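Local coordinates for protein arsenate Reductase (Corynebacterium glutamicum, PDB 3T38) that reduces arsenate to arsenite in a thioredoxin-dependent reaction, using a low molecular weight tyrosine phosphatase fold, as part of the cell's resistance to arsenic, at residues Val28-Ala31 / Glu32-Asn35; Glu203-Lys206 / Ser207-Ser211; Val127-Ile130 / Leu131-Gly135; Lys50-Thr53 / His54-Ile57. All blocks are in the same frame, centred on the assembly; numbering follows the deposited sequence.

Contact 1: Val28-Ala31 / Glu32-Asn35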
ATOM      1  N   VAL A  28     -15.200 -17.891  -3.884  1.00 52.85           N
ATOM      2  CA  VAL A  28     -14.061 -17.448  -4.689  1.00 51.62           C
ATOM      3  C   VAL A  28     -12.818 -17.110  -3.848  1.00 49.96           C
ATOM      4  O   VAL A  28     -11.722 -17.654  -4.052  1.00 51.37           O
ATOM      5  CB  VAL A  28     -14.471 -16.229  -5.567  1.00 48.93           C
ATOM      6  CG1 VAL A  28     -13.305 -15.686  -6.381  1.00 48.35           C
ATOM      7  CG2 VAL A  28     -15.655 -16.619  -6.477  1.00 54.88           C
ATOM      8  N   PHE A  29     -12.992 -16.191  -2.907  1.00 47.71           N
ATOM      9  CA  PHE A  29     -11.934 -15.856  -1.973  1.00 46.45           C
ATOM     10  C   PHE A  29     -12.444 -16.020  -0.573  1.00 46.92           C
ATOM     11  O   PHE A  29     -13.642 -15.816  -0.344  1.00 45.94           O
ATOM     12  CB  PHE A  29     -11.467 -14.399  -2.183  1.00 42.34           C
ATOM     13  CG  PHE A  29     -10.900 -14.148  -3.539  1.00 40.99           C
ATOM     14  CD1 PHE A  29      -9.895 -14.979  -4.049  1.00 43.52           C
ATOM     15  CD2 PHE A  29     -11.378 -13.114  -4.324  1.00 39.48           C
ATOM     16  CE1 PHE A  29      -9.380 -14.763  -5.303  1.00 41.99           C
ATOM     17  CE2 PHE A  29     -10.836 -12.870  -5.599  1.00 39.05           C
ATOM     18  CZ  PHE A  29      -9.856 -13.689  -6.077  1.00 40.81           C
ATOM     19  N   SER A  30     -11.525 -16.394   0.330  1.00 45.90           N
ATOM     20  CA  SER A  30     -11.718 -16.316   1.790  1.00 48.04           C
ATOM     21  C   SER A  30     -12.182 -14.931   2.198  1.00 46.13           C
ATOM     22  O   SER A  30     -11.619 -13.875   1.719  1.00 44.64           O
ATOM     23  CB  SER A  30     -10.418 -16.619   2.557  1.00 48.95           C
ATOM     24  OG  SER A  30      -9.649 -17.652   1.931  1.00 53.05           O
ATOM     25  N   ALA A  31     -13.222 -14.951   3.042  1.00 46.29           N
ATOM     26  CA  ALA A  31     -13.738 -13.810   3.792  1.00 44.75           C
ATOM     27  C   ALA A  31     -12.625 -13.007   4.468  1.00 42.49           C
ATOM     28  O   ALA A  31     -12.689 -11.797   4.488  1.00 40.74           O
ATOM     29  CB  ALA A  31     -14.707 -14.254   4.800  1.00 46.54           C
ATOM     30  N   GLU A  32     -11.629 -13.693   5.022  1.00 42.56           N
ATOM     31  CA  GLU A  32     -10.486 -13.030   5.637  1.00 41.40           C
ATOM     32  C   GLU A  32      -9.761 -12.201   4.587  1.00 37.41           C
ATOM     33  O   GLU A  32      -9.432 -11.059   4.843  1.00 35.62           O
ATOM     34  CB  GLU A  32      -9.539 -14.019   6.369  1.00 43.52           C
ATOM     35  CG  GLU A  32      -9.153 -15.233   5.538  1.00 48.19           C
ATOM     36  CD  GLU A  32      -8.511 -16.360   6.313  1.00 55.75           C
ATOM     37  OE1 GLU A  32      -7.381 -16.771   5.899  1.00 52.85           O
ATOM     38  OE2 GLU A  32      -9.158 -16.854   7.296  1.00 58.21           O
ATOM     39  N   THR A  33      -9.560 -12.754   3.390  1.00 35.86           N
ATOM     40  CA  THR A  33      -8.928 -11.980   2.304  1.00 32.85           C
ATOM     41  C   THR A  33      -9.794 -10.770   1.900  1.00 30.43           C
ATOM     42  O   THR A  33      -9.279  -9.655   1.848  1.00 27.80           O
ATOM     43  CB  THR A  33      -8.561 -12.890   1.125  1.00 32.01           C
ATOM     44  OG1 THR A  33      -7.646 -13.879   1.601  1.00 35.30           O
ATOM     45  CG2 THR A  33      -7.917 -12.141  -0.009  1.00 32.32           C
ATOM     46  N   ILE A  34     -11.082 -11.005   1.682  1.00 31.00           N
ATOM     47  CA  ILE A  34     -12.063  -9.995   1.353  1.00 31.97           C
ATOM     48  C   ILE A  34     -12.118  -8.857   2.363  1.00 32.21           C
ATOM     49  O   ILE A  34     -12.075  -7.654   1.940  1.00 30.86           O
ATOM     50  CB  ILE A  34     -13.526 -10.518   1.232  1.00 35.29           C
ATOM     51  CG1 ILE A  34     -13.640 -11.681   0.237  1.00 37.76           C
ATOM     52  CG2 ILE A  34     -14.472  -9.346   0.839  1.00 34.63           C
ATOM     53  CD1 ILE A  34     -13.056 -11.326  -1.127  1.00 37.23           C
ATOM     54  N   ASN A  35     -12.240  -9.197   3.655  1.00 31.71           N
ATOM     55  CA  ASN A  35     -12.139  -8.164   4.681  1.00 32.36           C
ATOM     56  C   ASN A  35     -10.818  -7.346   4.655  1.00 30.35           C
ATOM     57  O   ASN A  35     -10.867  -6.126   4.757  1.00 28.86           O
ATOM     58  CB  ASN A  35     -12.540  -8.714   6.057  1.00 35.89           C
ATOM     59  CG  ASN A  35     -14.017  -9.166   6.065  1.00 44.54           C
ATOM     60  OD1 ASN A  35     -14.703  -9.065   5.019  1.00 50.81           O
ATOM     61  ND2 ASN A  35     -14.511  -9.699   7.203  1.00 52.66           N
TER
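Phe29 and Ile34 meet at the N-terminal start of helix 31-49, where the chain enters the helix with Ser30 at the N-cap position. The two side chains run roughly perpendicular to one another: the CD1 methyl of Ile34 lies 3.6 Å from Phe29 CB and sits at the edge of the phenyl ring, near its plane. Ile34 gets there with CG1 anti to its carbonyl carbon (chi1 -55°), which also lays CG1 along the first turn, 3.3 Å from Ser30 O. One face of the Phe29 ring is covered from within the loop by Val28 CG1, over the ring centre, while the Phe29 side chain packs on Leu67 and Leu70 of helix 55-73. Ile34 reaches Leu67 too, and Leu21 of helix 10-24, so this hydrophobic pair joins the loop to all three N-terminal helices.

Ser30 makes no capping bond with its side chain. Instead CB meets Glu32 CG at 3.5 Å, and the Glu32 chain runs on, extended, into the dimer interface. There Glu32 OE1 accepts a hydrogen bond from Ser30 N of the second subunit and also bonds to Thr33 OG1 of that subunit, and the two Thr33 hydroxyls bond to each other, Thr33 also lining the pocket that holds the bound dithiane-diol. The backbone closes the turn: Ile34 N bonds to Ser30 O, and next to it a nearly straight bond, 176° at the hydrogen, runs 2.8 Å from Asn35 N to Ala31 O.

Contact 2: Glu203-Lys206 / Ser207-Ser211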
ATOM      1  N   GLU A 203      -0.922   3.462 -31.298  1.00 36.41           N
ATOM      2  CA  GLU A 203      -0.150   2.327 -31.806  1.00 37.27           C
ATOM      3  C   GLU A 203      -0.354   1.119 -30.923  1.00 34.33           C
ATOM      4  O   GLU A 203      -0.456   0.017 -31.421  1.00 33.78           O
ATOM      5  CB  GLU A 203       1.341   2.633 -31.912  1.00 39.76           C
ATOM      6  CG  GLU A 203       1.666   3.724 -32.918  1.00 48.33           C
ATOM      7  CD  GLU A 203       0.978   3.522 -34.302  1.00 59.44           C
ATOM      8  OE1 GLU A 203       1.109   2.406 -34.905  1.00 60.91           O
ATOM      9  OE2 GLU A 203       0.314   4.498 -34.780  1.00 60.87           O
ATOM     10  N   LEU A 204      -0.439   1.342 -29.613  1.00 31.77           N
ATOM     11  CA  LEU A 204      -0.618   0.261 -28.704  1.00 30.57           C
ATOM     12  C   LEU A 204      -1.975  -0.404 -28.977  1.00 31.42           C
ATOM     13  O   LEU A 204      -2.011  -1.614 -29.091  1.00 32.34           O
ATOM     14  CB  LEU A 204      -0.513   0.709 -27.246  1.00 28.61           C
ATOM     15  CG  LEU A 204      -0.987  -0.332 -26.222  1.00 26.65           C
ATOM     16  CD1 LEU A 204      -0.041  -1.561 -26.181  1.00 30.23           C
ATOM     17  CD2 LEU A 204      -1.113   0.256 -24.831  1.00 28.76           C
ATOM     18  N   TRP A 205      -3.044   0.393 -29.120  1.00 30.50           N
ATOM     19  CA  TRP A 205      -4.388  -0.113 -29.429  1.00 31.51           C
ATOM     20  C   TRP A 205      -4.464  -0.843 -30.791  1.00 33.71           C
ATOM     21  O   TRP A 205      -5.011  -1.956 -30.898  1.00 33.18           O
ATOM     22  CB  TRP A 205      -5.404   1.036 -29.325  1.00 32.11           C
ATOM     23  CG  TRP A 205      -6.838   0.737 -29.768  1.00 34.31           C
ATOM     24  CD1 TRP A 205      -7.617   1.493 -30.613  1.00 37.39           C
ATOM     25  CD2 TRP A 205      -7.623  -0.402 -29.407  1.00 33.32           C
ATOM     26  NE1 TRP A 205      -8.840   0.899 -30.766  1.00 38.52           N
ATOM     27  CE2 TRP A 205      -8.870  -0.265 -30.038  1.00 37.50           C
ATOM     28  CE3 TRP A 205      -7.381  -1.540 -28.611  1.00 33.74           C
ATOM     29  CZ2 TRP A 205      -9.895  -1.224 -29.899  1.00 39.21           C
ATOM     30  CZ3 TRP A 205      -8.397  -2.487 -28.454  1.00 37.04           C
ATOM     31  CH2 TRP A 205      -9.643  -2.321 -29.098  1.00 38.04           C
ATOM     32  N   LYS A 206      -3.869  -0.251 -31.821  1.00 35.78           N
ATOM     33  CA  LYS A 206      -3.744  -0.970 -33.086  1.00 38.59           C
ATOM     34  C   LYS A 206      -3.054  -2.293 -32.840  1.00 37.98           C
ATOM     35  O   LYS A 206      -3.533  -3.338 -33.275  1.00 37.68           O
ATOM     36  CB  LYS A 206      -3.038  -0.128 -34.164  1.00 41.49           C
ATOM     37  CG  LYS A 206      -3.884   1.090 -34.702  1.00 46.46           C
ATOM     38  CD  LYS A 206      -3.004   2.193 -35.415  1.00 53.09           C
ATOM     39  CE  LYS A 206      -3.826   3.274 -36.115  1.00 55.92           C
ATOM     40  NZ  LYS A 206      -3.983   2.996 -37.619  1.00 61.06           N
ATOM     41  N   SER A 207      -1.960  -2.270 -32.085  1.00 37.63           N
ATOM     42  CA  SER A 207      -1.211  -3.510 -31.875  1.00 38.94           C
ATOM     43  C   SER A 207      -1.983  -4.582 -31.071  1.00 38.52           C
ATOM     44  O   SER A 207      -1.976  -5.762 -31.438  1.00 39.64           O
ATOM     45  CB  SER A 207       0.171  -3.217 -31.309  1.00 38.99           C
ATOM     46  OG  SER A 207       0.676  -4.347 -30.670  1.00 43.64           O
ATOM     47  N   ILE A 208      -2.656  -4.160 -30.003  1.00 35.95           N
ATOM     48  CA  ILE A 208      -3.501  -5.024 -29.245  1.00 35.97           C
ATOM     49  C   ILE A 208      -4.590  -5.676 -30.084  1.00 37.33           C
ATOM     50  O   ILE A 208      -4.749  -6.881 -30.008  1.00 37.54           O
ATOM     51  CB  ILE A 208      -4.164  -4.258 -28.039  1.00 35.47           C
ATOM     52  CG1 ILE A 208      -3.098  -3.772 -27.048  1.00 34.23           C
ATOM     53  CG2 ILE A 208      -5.288  -5.110 -27.395  1.00 33.39           C
ATOM     54  CD1 ILE A 208      -3.679  -2.983 -25.851  1.00 33.91           C
ATOM     55  N   GLN A 209      -5.362  -4.885 -30.837  1.00 39.14           N
ATOM     56  CA  GLN A 209      -6.374  -5.409 -31.751  1.00 42.73           C
ATOM     57  C   GLN A 209      -5.879  -6.488 -32.698  1.00 44.74           C
ATOM     58  O   GLN A 209      -6.539  -7.518 -32.882  1.00 45.60           O
ATOM     59  CB  GLN A 209      -6.937  -4.291 -32.610  1.00 44.03           C
ATOM     60  CG  GLN A 209      -8.126  -3.624 -32.027  1.00 46.58           C
ATOM     61  CD  GLN A 209      -8.574  -2.435 -32.870  1.00 52.99           C
ATOM     62  OE1 GLN A 209      -7.792  -1.522 -33.133  1.00 52.00           O
ATOM     63  NE2 GLN A 209      -9.840  -2.448 -33.297  1.00 55.24           N
ATOM     64  N   LEU A 210      -4.742  -6.232 -33.325  1.00 46.29           N
ATOM     65  CA  LEU A 210      -4.092  -7.210 -34.186  1.00 49.19           C
ATOM     66  C   LEU A 210      -3.660  -8.464 -33.412  1.00 49.41           C
ATOM     67  O   LEU A 210      -3.942  -9.565 -33.837  1.00 50.50           O
ATOM     68  CB  LEU A 210      -2.851  -6.601 -34.834  1.00 50.38           C
ATOM     69  CG  LEU A 210      -3.062  -5.853 -36.145  1.00 55.94           C
ATOM     70  CD1 LEU A 210      -2.067  -4.652 -36.312  1.00 57.24           C
ATOM     71  CD2 LEU A 210      -2.999  -6.879 -37.330  1.00 56.95           C
ATOM     72  N   SER A 211      -2.983  -8.302 -32.277  1.00 48.84           N
ATOM     73  CA  SER A 211      -2.417  -9.459 -31.596  1.00 50.37           C
ATOM     74  C   SER A 211      -3.459 -10.459 -31.032  1.00 51.46           C
ATOM     75  O   SER A 211      -3.132 -11.633 -30.900  1.00 52.38           O
ATOM     76  CB  SER A 211      -1.335  -9.045 -30.583  1.00 49.78           C
ATOM     77  OG  SER A 211      -1.896  -8.369 -29.483  1.00 48.14           O
TER
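Trp205 and Gln209 stack one turn apart near the C-terminal end of helix 190-211, the last helix of this low molecular weight tyrosine phosphatase fold. Their planes are only 4° apart, the amide of Gln209 lying flat and tightly packed over one face of the indole. The aliphatic part joins in: Gln209 CG makes a CH-pi contact, 3.6 Å from the centroid of the six-membered ring and 14° off its normal. Beyond it, OE1 sits above the same face, offset toward the rim, 3.5 Å from Trp205 NE1.

The buried side of the helix belongs to Leu204 and Ile208. Leu204 CG meets Ile208 CD1 at 3.8 Å, and the pair faces the sheet, with Leu204 on Phe86, Ile208 on Val84 and both on Tyr156. Trp205 lies at the border of this packing; holding CG anti to the backbone N (chi1 173°) swings the indole along the helix, where it rests on Leu102, Tyr105 and Ala106 of helix 94-106 while Gln209 covers it from the exposed side.

Across from the core the helix is loose. Glu203, Lys206 and Leu210 are exposed, and what crosses between the segments there is mainly backbone bonding, as from Leu210 N to Lys206 O. Even so, Leu210 folds back a little: its CD1 methyl stands 3.6 Å from Lys206 O.

Contact 3: Val127-Ile130 / Leu131-Gly135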
ATOM      1  N   VAL A 127      -4.828  17.933 -16.296  1.00 37.22           N
ATOM      2  CA  VAL A 127      -5.206  16.658 -16.931  1.00 36.52           C
ATOM      3  C   VAL A 127      -6.732  16.551 -17.070  1.00 36.77           C
ATOM      4  O   VAL A 127      -7.261  16.353 -18.156  1.00 37.86           O
ATOM      5  CB  VAL A 127      -4.640  15.442 -16.143  1.00 35.05           C
ATOM      6  CG1 VAL A 127      -5.150  14.128 -16.739  1.00 33.88           C
ATOM      7  CG2 VAL A 127      -3.138  15.501 -16.142  1.00 33.36           C
ATOM      8  N   LEU A 128      -7.430  16.725 -15.973  1.00 37.45           N
ATOM      9  CA  LEU A 128      -8.872  16.705 -15.973  1.00 40.42           C
ATOM     10  C   LEU A 128      -9.435  17.677 -17.009  1.00 42.10           C
ATOM     11  O   LEU A 128     -10.252  17.275 -17.846  1.00 43.70           O
ATOM     12  CB  LEU A 128      -9.408  17.087 -14.581  1.00 42.06           C
ATOM     13  CG  LEU A 128      -9.920  16.078 -13.528  1.00 45.27           C
ATOM     14  CD1 LEU A 128      -9.285  14.706 -13.600  1.00 45.74           C
ATOM     15  CD2 LEU A 128      -9.843  16.637 -12.081  1.00 46.22           C
ATOM     16  N   GLU A 129      -9.013  18.944 -16.947  1.00 42.23           N
ATOM     17  CA  GLU A 129      -9.504  19.956 -17.869  1.00 43.78           C
ATOM     18  C   GLU A 129      -9.216  19.648 -19.366  1.00 42.66           C
ATOM     19  O   GLU A 129     -10.143  19.744 -20.181  1.00 43.08           O
ATOM     20  CB  GLU A 129      -9.064  21.387 -17.463  1.00 45.32           C
ATOM     21  CG  GLU A 129      -9.441  22.490 -18.528  1.00 51.59           C
ATOM     22  CD  GLU A 129      -9.069  23.932 -18.117  1.00 60.32           C
ATOM     23  OE1 GLU A 129      -8.426  24.130 -17.061  1.00 60.88           O
ATOM     24  OE2 GLU A 129      -9.455  24.885 -18.844  1.00 67.26           O
ATOM     25  N   ILE A 130      -7.972  19.275 -19.713  1.00 40.43           N
ATOM     26  CA  ILE A 130      -7.604  19.019 -21.119  1.00 40.62           C
ATOM     27  C   ILE A 130      -8.334  17.797 -21.691  1.00 39.68           C
ATOM     28  O   ILE A 130      -8.828  17.840 -22.826  1.00 41.59           O
ATOM     29  CB  ILE A 130      -6.064  18.791 -21.369  1.00 39.91           C
ATOM     30  CG1 ILE A 130      -5.152  19.878 -20.774  1.00 41.09           C
ATOM     31  CG2 ILE A 130      -5.761  18.621 -22.877  1.00 41.51           C
ATOM     32  CD1 ILE A 130      -5.369  21.202 -21.280  1.00 45.69           C
ATOM     33  N   LEU A 131      -8.359  16.702 -20.933  1.00 37.78           N
ATOM     34  CA  LEU A 131      -9.060  15.487 -21.374  1.00 36.89           C
ATOM     35  C   LEU A 131     -10.522  15.823 -21.552  1.00 39.56           C
ATOM     36  O   LEU A 131     -11.110  15.523 -22.576  1.00 39.33           O
ATOM     37  CB  LEU A 131      -8.884  14.343 -20.378  1.00 33.93           C
ATOM     38  CG  LEU A 131      -7.477  13.740 -20.338  1.00 31.73           C
ATOM     39  CD1 LEU A 131      -7.451  12.602 -19.372  1.00 28.50           C
ATOM     40  CD2 LEU A 131      -6.988  13.305 -21.775  1.00 30.47           C
ATOM     41  N   SER A 132     -11.088  16.483 -20.546  1.00 42.03           N
ATOM     42  CA  SER A 132     -12.454  17.026 -20.664  1.00 46.39           C
ATOM     43  C   SER A 132     -12.732  17.860 -21.930  1.00 47.94           C
ATOM     44  O   SER A 132     -13.759  17.649 -22.568  1.00 50.02           O
ATOM     45  CB  SER A 132     -12.808  17.832 -19.427  1.00 46.87           C
ATOM     46  OG  SER A 132     -14.093  18.356 -19.593  1.00 53.43           O
ATOM     47  N   GLU A 133     -11.811  18.757 -22.301  1.00 48.38           N
ATOM     48  CA  GLU A 133     -11.977  19.683 -23.449  1.00 50.97           C
ATOM     49  C   GLU A 133     -12.053  18.994 -24.783  1.00 50.04           C
ATOM     50  O   GLU A 133     -12.416  19.619 -25.768  1.00 52.27           O
ATOM     51  CB  GLU A 133     -10.786  20.614 -23.593  1.00 51.36           C
ATOM     52  CG  GLU A 133     -10.558  21.583 -22.482  1.00 58.19           C
ATOM     53  CD  GLU A 133      -9.514  22.624 -22.872  1.00 65.36           C
ATOM     54  OE1 GLU A 133      -8.629  22.926 -22.030  1.00 67.17           O
ATOM     55  OE2 GLU A 133      -9.588  23.127 -24.027  1.00 67.92           O
ATOM     56  N   ARG A 134     -11.618  17.743 -24.837  1.00 46.92           N
ATOM     57  CA  ARG A 134     -11.562  17.003 -26.079  1.00 46.07           C
ATOM     58  C   ARG A 134     -12.395  15.746 -25.930  1.00 45.49           C
ATOM     59  O   ARG A 134     -12.190  14.778 -26.652  1.00 45.28           O
ATOM     60  CB  ARG A 134     -10.122  16.652 -26.475  1.00 44.36           C
ATOM     61  CG  ARG A 134      -9.424  15.701 -25.517  1.00 43.06           C
ATOM     62  CD  ARG A 134      -8.011  15.444 -25.958  1.00 41.63           C
ATOM     63  NE  ARG A 134      -7.956  14.253 -26.763  1.00 43.47           N
ATOM     64  CZ  ARG A 134      -6.939  13.910 -27.541  1.00 44.27           C
ATOM     65  NH1 ARG A 134      -5.867  14.715 -27.619  1.00 41.62           N
ATOM     66  NH2 ARG A 134      -7.021  12.774 -28.251  1.00 37.96           N
ATOM     67  N   GLY A 135     -13.330  15.787 -24.991  1.00 45.37           N
ATOM     68  CA  GLY A 135     -14.333  14.758 -24.841  1.00 46.54           C
ATOM     69  C   GLY A 135     -13.838  13.399 -24.421  1.00 45.31           C
ATOM     70  O   GLY A 135     -14.348  12.385 -24.905  1.00 46.59           O
TER
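A Schellman motif ends helix 125-133, and the last turn before it is the contact of Val127-Ile130 with Leu131-Gly135. Gly135, with positive phi, is the C-prime residue: its N bonds to Ser132 O at 3.1 Å, and Val136 N reaches back to Leu131 O. The helical bonds bend as they approach this end. Leu131 N to Val127 O is close to straight at 166°, Glu133 N to Glu129 O narrows to 141°, and Arg134 N to Ile130 O is weak.

On the buried side Val127 and Leu131 run alongside one another in the same direction, with Val127 CG1 3.8 Å from Leu131 CD1. In this low molecular weight tyrosine phosphatase fold they face helix 94-106, Val127 on Ile97 and Leu131 on Ala100, while Ile130 leans on Ile194 of helix 190-211.

The outer side is acidic. Glu129 and Glu133 bring two carboxylates near each other, Glu129 OE2 standing 3.8 Å from Glu133 OE1 with the carboxylate planes turned 43° apart, a proximity that would be expected to disfavour full charge on both. Glu133 OE1 is as near to carbon as to its fellow acid, 3.6 Å from Glu129 CG and 3.8 Å from Ile130 CD1. Arg134 turns elsewhere: its CG passes 3.5 Å from Ile130 O, the chain bends at chi3, and NH2 forms a salt bridge with Asp198 on helix 190-211.

Contact 4: Lys50-Thr53 / His54-Ile57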
ATOM      1  N   LYS A  50      -5.492  11.415   2.525  1.00 40.34           N
ATOM      2  CA  LYS A  50      -6.013  11.829   3.857  1.00 43.71           C
ATOM      3  C   LYS A  50      -7.459  11.321   4.063  1.00 43.63           C
ATOM      4  O   LYS A  50      -8.140  10.973   3.081  1.00 44.57           O
ATOM      5  CB  LYS A  50      -5.891  13.365   4.110  1.00 46.37           C
ATOM      6  CG  LYS A  50      -7.127  14.231   3.629  1.00 50.14           C
ATOM      7  CD  LYS A  50      -6.922  15.776   3.704  1.00 54.67           C
ATOM      8  CE  LYS A  50      -7.740  16.419   4.874  1.00 59.28           C
ATOM      9  NZ  LYS A  50      -7.411  15.984   6.296  1.00 55.77           N
ATOM     10  N   ILE A  51      -7.899  11.234   5.313  1.00 44.31           N
ATOM     11  CA  ILE A  51      -9.299  10.939   5.628  1.00 45.00           C
ATOM     12  C   ILE A  51     -10.192  12.094   5.175  1.00 46.03           C
ATOM     13  O   ILE A  51     -10.148  13.217   5.727  1.00 49.22           O
ATOM     14  CB  ILE A  51      -9.538  10.711   7.165  1.00 46.48           C
ATOM     15  CG1 ILE A  51      -8.618   9.622   7.730  1.00 47.30           C
ATOM     16  CG2 ILE A  51     -11.069  10.498   7.508  1.00 45.65           C
ATOM     17  CD1 ILE A  51      -8.906   8.225   7.229  1.00 49.37           C
ATOM     18  N   HIS A  52     -11.003  11.831   4.170  1.00 43.98           N
ATOM     19  CA  HIS A  52     -12.057  12.741   3.866  1.00 44.24           C
ATOM     20  C   HIS A  52     -13.318  11.944   3.785  1.00 42.37           C
ATOM     21  O   HIS A  52     -13.287  10.727   3.763  1.00 39.78           O
ATOM     22  CB  HIS A  52     -11.776  13.506   2.587  1.00 45.24           C
ATOM     23  CG  HIS A  52     -11.655  12.638   1.381  1.00 47.34           C
ATOM     24  ND1 HIS A  52     -12.753  12.188   0.670  1.00 47.81           N
ATOM     25  CD2 HIS A  52     -10.566  12.122   0.769  1.00 46.39           C
ATOM     26  CE1 HIS A  52     -12.341  11.449  -0.344  1.00 48.05           C
ATOM     27  NE2 HIS A  52     -11.020  11.385  -0.301  1.00 50.10           N
ATOM     28  N   THR A  53     -14.433  12.646   3.746  1.00 43.95           N
ATOM     29  CA  THR A  53     -15.709  12.015   3.935  1.00 44.20           C
ATOM     30  C   THR A  53     -16.019  10.973   2.856  1.00 42.50           C
ATOM     31  O   THR A  53     -16.758  10.044   3.150  1.00 43.17           O
ATOM     32  CB  THR A  53     -16.795  13.084   4.175  1.00 47.39           C
ATOM     33  OG1 THR A  53     -17.942  12.841   3.355  1.00 46.58           O
ATOM     34  CG2 THR A  53     -16.232  14.399   3.851  1.00 49.79           C
ATOM     35  N   HIS A  54     -15.424  11.098   1.657  1.00 40.41           N
ATOM     36  CA  HIS A  54     -15.594  10.097   0.569  1.00 39.69           C
ATOM     37  C   HIS A  54     -14.520   9.000   0.420  1.00 35.34           C
ATOM     38  O   HIS A  54     -14.536   8.287  -0.564  1.00 34.01           O
ATOM     39  CB  HIS A  54     -15.748  10.747  -0.814  1.00 41.30           C
ATOM     40  CG  HIS A  54     -16.987  11.549  -0.948  1.00 47.49           C
ATOM     41  ND1 HIS A  54     -18.039  11.426  -0.065  1.00 52.85           N
ATOM     42  CD2 HIS A  54     -17.339  12.512  -1.830  1.00 53.40           C
ATOM     43  CE1 HIS A  54     -18.998  12.271  -0.409  1.00 54.47           C
ATOM     44  NE2 HIS A  54     -18.602  12.938  -1.479  1.00 56.04           N
ATOM     45  N   LEU A  55     -13.596   8.909   1.361  1.00 32.69           N
ATOM     46  CA  LEU A  55     -12.599   7.884   1.316  1.00 31.66           C
ATOM     47  C   LEU A  55     -13.269   6.481   1.317  1.00 29.82           C
ATOM     48  O   LEU A  55     -12.847   5.628   0.577  1.00 28.17           O
ATOM     49  CB  LEU A  55     -11.625   8.063   2.462  1.00 31.33           C
ATOM     50  CG  LEU A  55     -10.233   7.436   2.321  1.00 34.46           C
ATOM     51  CD1 LEU A  55      -9.558   7.746   0.996  1.00 31.17           C
ATOM     52  CD2 LEU A  55      -9.381   7.914   3.475  1.00 36.09           C
ATOM     53  N   PRO A  56     -14.373   6.286   2.068  1.00 30.08           N
ATOM     54  CA  PRO A  56     -14.931   4.946   1.991  1.00 29.89           C
ATOM     55  C   PRO A  56     -15.365   4.545   0.593  1.00 30.55           C
ATOM     56  O   PRO A  56     -15.250   3.383   0.255  1.00 30.16           O
ATOM     57  CB  PRO A  56     -16.146   5.023   2.908  1.00 31.02           C
ATOM     58  CG  PRO A  56     -15.702   5.941   4.010  1.00 32.50           C
ATOM     59  CD  PRO A  56     -14.838   7.000   3.275  1.00 31.68           C
ATOM     60  N   ILE A  57     -15.842   5.493  -0.204  1.00 31.32           N
ATOM     61  CA  ILE A  57     -16.377   5.223  -1.534  1.00 32.17           C
ATOM     62  C   ILE A  57     -15.257   4.869  -2.512  1.00 29.64           C
ATOM     63  O   ILE A  57     -15.399   3.914  -3.281  1.00 30.37           O
ATOM     64  CB  ILE A  57     -17.234   6.440  -2.110  1.00 34.01           C
ATOM     65  CG1 ILE A  57     -18.370   6.821  -1.171  1.00 38.00           C
ATOM     66  CG2 ILE A  57     -17.777   6.160  -3.542  1.00 35.39           C
ATOM     67  CD1 ILE A  57     -19.299   7.963  -1.686  1.00 39.20           C
TER
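From His52 to Leu55 the backbone makes a type I beta turn, closed by a hydrogen bond of 3.0 Å from Leu55 N to His52 O, and leads straight into helix 55-73 with His54 at its N-cap position. The donor stands well above the carbonyl plane, 51° out of it, though the bond is nearly straight at the hydrogen.

The His52 ring folds back over this turn. Its CG sits between the backbone N and the carbonyl carbon (chi1 61°), which carries ND1 to 3.0 Å from His54 N, where it accepts a weak hydrogen bond. Leu55 CA lies over one face of the imidazole, and His54 CB comes in the ring plane at its edge, 3.5 Å from His52 CE1.

Leu55 supplies the apolar half. Its side chain runs roughly perpendicular to that of Ile51, the Leu55 CD2 methyl 3.8 Å from Ile51 CD1, and CD2 also comes within 3.3 Å of Lys50 O. Both side chains lean on Tyr42 of helix 31-49, so the connection is pinned to the helix it has just left. Pro56 CD, 3.6 Å from Thr53 O, fills in beside the turn, and Ile51 makes backbone hydrogen bonds to the second subunit.

If the weak bond to His52 is real, ND1 acts as the acceptor, which is consistent with the ring's hydrogen, in a neutral form, being on NE2.

Following the chain from its N terminus, contact 1 comes first, where the loop after helix 10-24 turns into helix 31-49. Contact 4 stands at the far end of that helix, in the connection to helix 55-73, its centre about 23 Å away; both touch the second subunit. Next along the chain, contact 3 ends helix 125-133, and contact 2 lies in the C-terminal helix 190-211, their centres about 24 Å apart. All four are local and in series, so none nests in or crosses another, and none closes a long loop. Contacts 1 and 4 join helices 10-24, 31-49 and 55-73; contacts 2 and 3 both pack against helix 94-106, and contact 3 also reaches helix 190-211.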